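Local coordinates for protein 4-alpha-glucanotransferase (Corynebacterium glutamicum, PDB 5B68) that belongs to the amylomaltase (disproportionating enzyme) family of glucanotransferases, built on a TIM-barrel domain preceded by a beta-sandwich domain, at residues 409-414 and 427-432; 466-471 and 483-488. All coordinates share one frame; numbering follows the deposited sequence. Where two conformers were deposited one is given.

Contact 1 of 2, residues 409-414 and 427-432; sequences ASVGAP and QPPWHP
Val-411 and Gln-427 supply the one hydrogen bond between strand 409-413 and the loop segment 427-432. The amide N of Val-411 gives its hydrogen to the carbonyl O of Gln-427 at 2.9 Å, with an N-H...O angle of 157°. The same oxygen also receives a longer CA-H...O approach, Ser-410 CA lying 3.5 Å from Gln-427 O, so neighbouring residues of the strand share a single acceptor. One residue back on the strand, the OG of Ser-410 turns to Asp-424, with which it is hydrogen-bonded.

Apolar contacts gather round the ring of Pro-429. Val-411 carries CG1 anti to its backbone N (chi1 -179°), which sets CG2 beside that N; from there CG2 meets Pro-429 CB at 3.8 Å, the two side chains sliding past each other in opposite directions. Further round the ring, Pro-429 CG touches the methyl CB of Ala-409 at 4.0 Å. Leu-468 and Val-470 of strand 467-472 also pack on Pro-429.

The third kind of contact sets oxygen against carbon. Pro-429 CD rests 3.4 Å from the carbonyl O of Ala-409. The Gln-427 chain bends at chi2 (141°) and crosses the Val-411 side chain at a slant, with its amide oxygen OE1 3.8 Å from Val-411 CB and a similar distance from CG1. A bound BTB molecule, probably from the crystallisation liquor, lies close to this side chain.

Buried OE1 has no hydrogen-bond partner in the model and meets the valine by van der Waals contact, while the backbone O of Gln-427 carries the polar link. That single bond and the proline packing hold the loop after strand 423-424 against strand 409-413, its neighbour in a small antiparallel sheet.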
loop_
_atom_site.group_PDB
_atom_site.type_symbol
_atom_site.label_atom_id
_atom_site.label_comp_id
_atom_site.label_asym_id
_atom_site.label_seq_id
_atom_site.Cartn_x
_atom_site.Cartn_y
_atom_site.Cartn_z
ATOM N N ALA A 409 11.230 -4.706 15.974
ATOM C CA ALA A 409 9.910 -5.319 15.915
ATOM C C ALA A 409 9.660 -5.677 14.443
ATOM O O ALA A 409 10.238 -5.077 13.491
ATOM C CB ALA A 409 8.815 -4.354 16.427
ATOM N N SER A 410 8.756 -6.621 14.265
ATOM C CA SER A 410 8.406 -7.099 12.961
ATOM C C SER A 410 6.866 -7.118 12.877
ATOM O O SER A 410 6.182 -7.604 13.780
ATOM C CB SER A 410 9.072 -8.495 12.729
ATOM O OG SER A 410 8.875 -8.852 11.388
ATOM N N VAL A 411 6.330 -6.624 11.806
ATOM C CA VAL A 411 4.858 -6.540 11.566
ATOM C C VAL A 411 4.262 -7.856 11.113
ATOM O O VAL A 411 4.852 -8.563 10.324
ATOM C CB VAL A 411 4.491 -5.470 10.517
ATOM C CG1 VAL A 411 2.979 -5.398 10.309
ATOM C CG2 VAL A 411 4.982 -4.121 10.945
ATOM N N GLY A 412 3.060 -8.149 11.605
ATOM C CA GLY A 412 2.386 -9.363 11.152
ATOM C C GLY A 412 0.950 -9.420 11.557
ATOM O O GLY A 412 0.246 -8.407 11.537
ATOM N N ALA A 413 0.516 -10.613 11.931
ATOM C CA ALA A 413 -0.885 -10.861 12.229
ATOM C C ALA A 413 -1.028 -11.935 13.335
ATOM O O ALA A 413 -0.242 -12.861 13.411
ATOM C CB ALA A 413 -1.549 -11.291 10.966
ATOM N N PRO A 414 -1.976 -11.749 14.275
ATOM C CA PRO A 414 -2.017 -12.726 15.352
ATOM C C PRO A 414 -2.626 -14.024 14.783
ATOM O O PRO A 414 -3.232 -13.983 13.691
ATOM C CB PRO A 414 -2.959 -12.120 16.397
ATOM C CG PRO A 414 -3.776 -11.123 15.641
ATOM C CD PRO A 414 -2.972 -10.686 14.428
ATOM N N GLN A 427 8.144 -6.850 8.080
ATOM C CA GLN A 427 8.389 -5.431 7.892
ATOM C C GLN A 427 8.725 -4.703 9.186
ATOM O O GLN A 427 8.153 -5.010 10.199
ATOM C CB GLN A 427 7.168 -4.808 7.243
ATOM C CG GLN A 427 6.764 -5.487 5.952
ATOM C CD GLN A 427 5.280 -5.591 5.808
ATOM O OE1 GLN A 427 4.550 -5.214 6.697
ATOM N NE2 GLN A 427 4.827 -6.074 4.677
ATOM N N PRO A 428 9.605 -3.708 9.139
ATOM C CA PRO A 428 9.787 -2.884 10.335
ATOM C C PRO A 428 8.689 -1.829 10.447
ATOM O O PRO A 428 8.394 -1.161 9.466
ATOM C CB PRO A 428 11.166 -2.253 10.108
ATOM C CG PRO A 428 11.297 -2.121 8.641
ATOM C CD PRO A 428 10.529 -3.306 8.074
ATOM N N PRO A 429 8.067 -1.679 11.617
ATOM C CA PRO A 429 6.974 -0.709 11.668
ATOM C C PRO A 429 7.494 0.694 11.819
ATOM O O PRO A 429 8.564 0.925 12.329
ATOM C CB PRO A 429 6.220 -1.123 12.905
ATOM C CG PRO A 429 7.237 -1.756 13.800
ATOM C CD PRO A 429 8.163 -2.458 12.860
ATOM N N TRP A 430 6.631 1.653 11.546
ATOM C CA TRP A 430 6.919 3.016 11.917
ATOM C C TRP A 430 7.085 3.061 13.434
ATOM O O TRP A 430 6.462 2.321 14.153
ATOM C CB TRP A 430 5.732 3.918 11.620
ATOM C CG TRP A 430 5.341 4.170 10.217
ATOM C CD1 TRP A 430 4.128 3.945 9.673
ATOM C CD2 TRP A 430 6.117 4.803 9.197
ATOM N NE1 TRP A 430 4.095 4.352 8.373
ATOM C CE2 TRP A 430 5.306 4.890 8.054
ATOM C CE3 TRP A 430 7.415 5.288 9.132
ATOM C CZ2 TRP A 430 5.755 5.437 6.869
ATOM C CZ3 TRP A 430 7.853 5.829 7.956
ATOM C CH2 TRP A 430 7.030 5.896 6.840
ATOM N N HIS A 431 7.941 3.947 13.899
ATOM C CA HIS A 431 7.974 4.287 15.285
ATOM C C HIS A 431 6.854 5.340 15.502
ATOM O O HIS A 431 6.911 6.406 14.879
ATOM C CB HIS A 431 9.359 4.888 15.633
ATOM C CG HIS A 431 9.518 5.152 17.086
ATOM N ND1 HIS A 431 10.419 4.494 17.894
ATOM C CD2 HIS A 431 8.787 5.934 17.906
ATOM C CE1 HIS A 431 10.236 4.880 19.146
ATOM N NE2 HIS A 431 9.282 5.784 19.169
ATOM N N PRO A 432 5.822 5.030 16.324
ATOM C CA PRO A 432 4.699 5.954 16.471
ATOM C C PRO A 432 5.028 7.387 16.917
ATOM O O PRO A 432 4.280 8.304 16.533
ATOM C CB PRO A 432 3.819 5.316 17.515
ATOM C CG PRO A 432 4.219 3.854 17.534
ATOM C CD PRO A 432 5.623 3.760 17.027
#

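Contact 2 of 2, residues 466-471 and 483-488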
loop_
_atom_site.group_PDB
_atom_site.type_symbol
_atom_site.label_atom_id
_atom_site.label_comp_id
_atom_site.label_asym_id
_atom_site.label_seq_id
_atom_site.Cartn_x
_atom_site.Cartn_y
_atom_site.Cartn_z
ATOM N N PHE A 466 -4.251 2.638 12.215
ATOM C CA PHE A 466 -4.694 2.694 13.583
ATOM C C PHE A 466 -3.735 1.996 14.535
ATOM O O PHE A 466 -3.452 2.495 15.614
ATOM C CB PHE A 466 -6.119 2.114 13.707
ATOM C CG PHE A 466 -7.142 2.857 12.864
ATOM C CD1 PHE A 466 -7.254 2.602 11.509
ATOM C CD2 PHE A 466 -7.956 3.826 13.434
ATOM C CE1 PHE A 466 -8.184 3.269 10.747
ATOM C CE2 PHE A 466 -8.858 4.508 12.674
ATOM C CZ PHE A 466 -8.964 4.249 11.291
ATOM N N ARG A 467 -3.354 0.778 14.190
ATOM C CA ARG A 467 -2.520 -0.034 15.019
ATOM C C ARG A 467 -1.867 -1.111 14.153
ATOM O O ARG A 467 -2.397 -1.463 13.075
ATOM C CB ARG A 467 -3.402 -0.663 16.138
ATOM C CG ARG A 467 -4.395 -1.676 15.588
ATOM C CD ARG A 467 -5.398 -2.099 16.643
ATOM N NE ARG A 467 -6.386 -1.070 16.939
ATOM C CZ ARG A 467 -7.704 -1.261 16.892
ATOM N NH1 ARG A 467 -8.504 -0.268 17.161
ATOM N NH2 ARG A 467 -8.218 -2.426 16.524
ATOM N N LEU A 468 -0.754 -1.665 14.600
ATOM C CA LEU A 468 -0.149 -2.801 13.915
ATOM C C LEU A 468 0.069 -3.864 14.917
ATOM O O LEU A 468 0.505 -3.574 16.022
ATOM C CB LEU A 468 1.197 -2.428 13.296
ATOM C CG LEU A 468 1.077 -1.564 12.016
ATOM C CD1 LEU A 468 2.456 -1.049 11.618
ATOM C CD2 LEU A 468 0.403 -2.277 10.866
ATOM N N PHE A 469 -0.107 -5.094 14.512
ATOM C CA PHE A 469 0.378 -6.241 15.271
ATOM C C PHE A 469 1.820 -6.473 14.984
ATOM O O PHE A 469 2.164 -6.642 13.837
ATOM C CB PHE A 469 -0.429 -7.480 14.926
ATOM C CG PHE A 469 -0.179 -8.614 15.845
ATOM C CD1 PHE A 469 -0.751 -8.647 17.116
ATOM C CD2 PHE A 469 0.664 -9.635 15.471
ATOM C CE1 PHE A 469 -0.476 -9.702 17.986
ATOM C CE2 PHE A 469 0.948 -10.685 16.338
ATOM C CZ PHE A 469 0.382 -10.729 17.583
ATOM N N VAL A 470 2.643 -6.445 16.021
ATOM C CA VAL A 470 4.087 -6.584 15.909
ATOM C C VAL A 470 4.595 -7.628 16.891
ATOM O O VAL A 470 4.044 -7.769 18.000
ATOM C CB VAL A 470 4.829 -5.228 16.194
ATOM C CG1 VAL A 470 4.475 -4.216 15.128
ATOM C CG2 VAL A 470 4.490 -4.646 17.544
ATOM N N MET A 471 5.725 -8.240 16.546
ATOM C CA MET A 471 6.376 -9.197 17.411
ATOM C C MET A 471 7.837 -8.847 17.483
ATOM O O MET A 471 8.353 -8.216 16.582
ATOM C CB MET A 471 6.178 -10.598 16.824
ATOM C CG MET A 471 6.889 -10.760 15.486
ATOM S SD MET A 471 6.107 -11.967 14.416
ATOM C CE MET A 471 4.646 -10.996 14.016
ATOM N N ILE A 483 0.700 -2.279 18.653
ATOM C CA ILE A 483 1.137 -0.904 18.952
ATOM C C ILE A 483 0.202 0.038 18.263
ATOM O O ILE A 483 -0.149 -0.162 17.105
ATOM C CB ILE A 483 2.592 -0.611 18.556
ATOM C CG1 ILE A 483 2.864 -0.913 17.094
ATOM C CG2 ILE A 483 3.529 -1.419 19.429
ATOM C CD1 ILE A 483 4.308 -0.514 16.721
ATOM N N ARG A 484 -0.217 1.056 18.994
ATOM C CA ARG A 484 -1.159 2.091 18.538
ATOM C C ARG A 484 -0.474 3.239 17.790
ATOM O O ARG A 484 0.614 3.662 18.190
ATOM C CB ARG A 484 -1.897 2.609 19.799
ATOM C CG ARG A 484 -2.798 3.819 19.653
ATOM C CD ARG A 484 -3.887 3.959 20.730
ATOM N NE ARG A 484 -3.518 3.828 22.147
ATOM C CZ ARG A 484 -2.717 4.652 22.802
ATOM N NH1 ARG A 484 -2.135 5.645 22.162
ATOM N NH2 ARG A 484 -2.502 4.467 24.089
ATOM N N PHE A 485 -1.129 3.777 16.741
ATOM C CA PHE A 485 -0.665 4.958 16.033
ATOM C C PHE A 485 -1.691 6.022 16.190
ATOM O O PHE A 485 -2.845 5.758 16.564
ATOM C CB PHE A 485 -0.399 4.663 14.542
ATOM C CG PHE A 485 0.781 3.754 14.352
ATOM C CD1 PHE A 485 2.050 4.292 14.252
ATOM C CD2 PHE A 485 0.649 2.375 14.287
ATOM C CE1 PHE A 485 3.142 3.461 14.137
ATOM C CE2 PHE A 485 1.782 1.545 14.193
ATOM C CZ PHE A 485 3.032 2.111 14.122
ATOM N N ASP A 486 -1.276 7.260 15.903
ATOM C CA ASP A 486 -2.210 8.347 15.886
ATOM C C ASP A 486 -2.998 8.315 14.580
ATOM O O ASP A 486 -2.542 8.880 13.552
ATOM C CB ASP A 486 -1.506 9.674 16.111
ATOM C CG ASP A 486 -2.451 10.855 16.112
ATOM O OD1 ASP A 486 -3.710 10.770 15.896
ATOM O OD2 ASP A 486 -1.916 11.916 16.471
ATOM N N HIS A 487 -4.189 7.690 14.624
ATOM C CA HIS A 487 -4.988 7.540 13.395
ATOM C C HIS A 487 -5.431 8.901 12.809
ATOM O O HIS A 487 -5.603 9.054 11.577
ATOM C CB HIS A 487 -6.195 6.603 13.595
ATOM C CG HIS A 487 -7.069 7.060 14.700
ATOM N ND1 HIS A 487 -8.091 7.954 14.502
ATOM C CD2 HIS A 487 -6.957 6.899 16.030
ATOM C CE1 HIS A 487 -8.610 8.291 15.662
ATOM N NE2 HIS A 487 -7.935 7.675 16.605
ATOM N N ASN A 488 -5.631 9.884 13.662
ATOM C CA ASN A 488 -5.974 11.202 13.174
ATOM C C ASN A 488 -4.876 11.773 12.256
ATOM O O ASN A 488 -5.187 12.378 11.219
ATOM C CB ASN A 488 -6.299 12.168 14.236
ATOM C CG ASN A 488 -7.654 11.891 14.875
ATOM O OD1 ASN A 488 -8.641 11.590 14.224
ATOM N ND2 ASN A 488 -7.677 11.991 16.151
#
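Phe-466 and His-487 meet at the end of an antiparallel beta hairpin, where strand 481-484 gives way to helix 487-500. Phe-466 has CG anti to its carbonyl carbon (chi1 -60°), and its ring atom CD2 comes within 3.3 Å of His-487 CB. The histidine CG sits between its own backbone N and carbonyl carbon, and from there it joins CB against the phenylalanine ring, 3.6 Å from Phe-466 CD2. The two ring planes are only 15° apart but slid so far that they barely overlap, with centroids 5.3 Å apart.

Arg-467 CA and Phe-466 O, from the partner strand and the residue before it, lie at the edge of the Phe-485 ring, while Leu-468 CD1 comes obliquely to its CE2 at 3.7 Å. Beyond Leu-468, Val-470 and Ile-483 cross at about a right angle, CG2 to CG2 at 3.9 Å.

Between the backbones, Leu-468 and Ile-483 form a hydrogen-bonded pair, N to O in both directions. Past the non-hydrogen-bonded pair Arg-467 and Arg-484, Phe-485 N bonds to Phe-466 O at 2.9 Å; this donor stands 42° above the carbonyl plane.

Helix 32-41 covers Val-470 and Ile-483 through Ile-38. Helix 515-523 packs on Phe-466 and Arg-467, whose guanidinium pairs with Glu-514. Asp-486 is the N-cap of helix 487-500, which also touches Phe-466 through Val-491, while strand 409-413 flanks strand 467-472.

In the fold
Strand 467-472 is the element that brings the two contacts together: it lies between strands 409-413 and 481-484 in one small antiparallel sheet, so the strand of contact 1 flanks it on one side, and within contact 2 it pairs with strand 481-484 on the other. Probable backbone hydrogen bonds, Gly-412 N to Phe-469 O and Ser-410 N to Met-471 O, stitch them directly, and Phe-485 packs against Trp-430 O. All touching residues of contact 1 are buried, and a single backbone bond with proline packing ties strand to irregular loop. Contact 2 is mainly buried too but reaches the surface at Arg-484; it pairs strand with strand by regular bonds and adds aromatic rings where a helix starts.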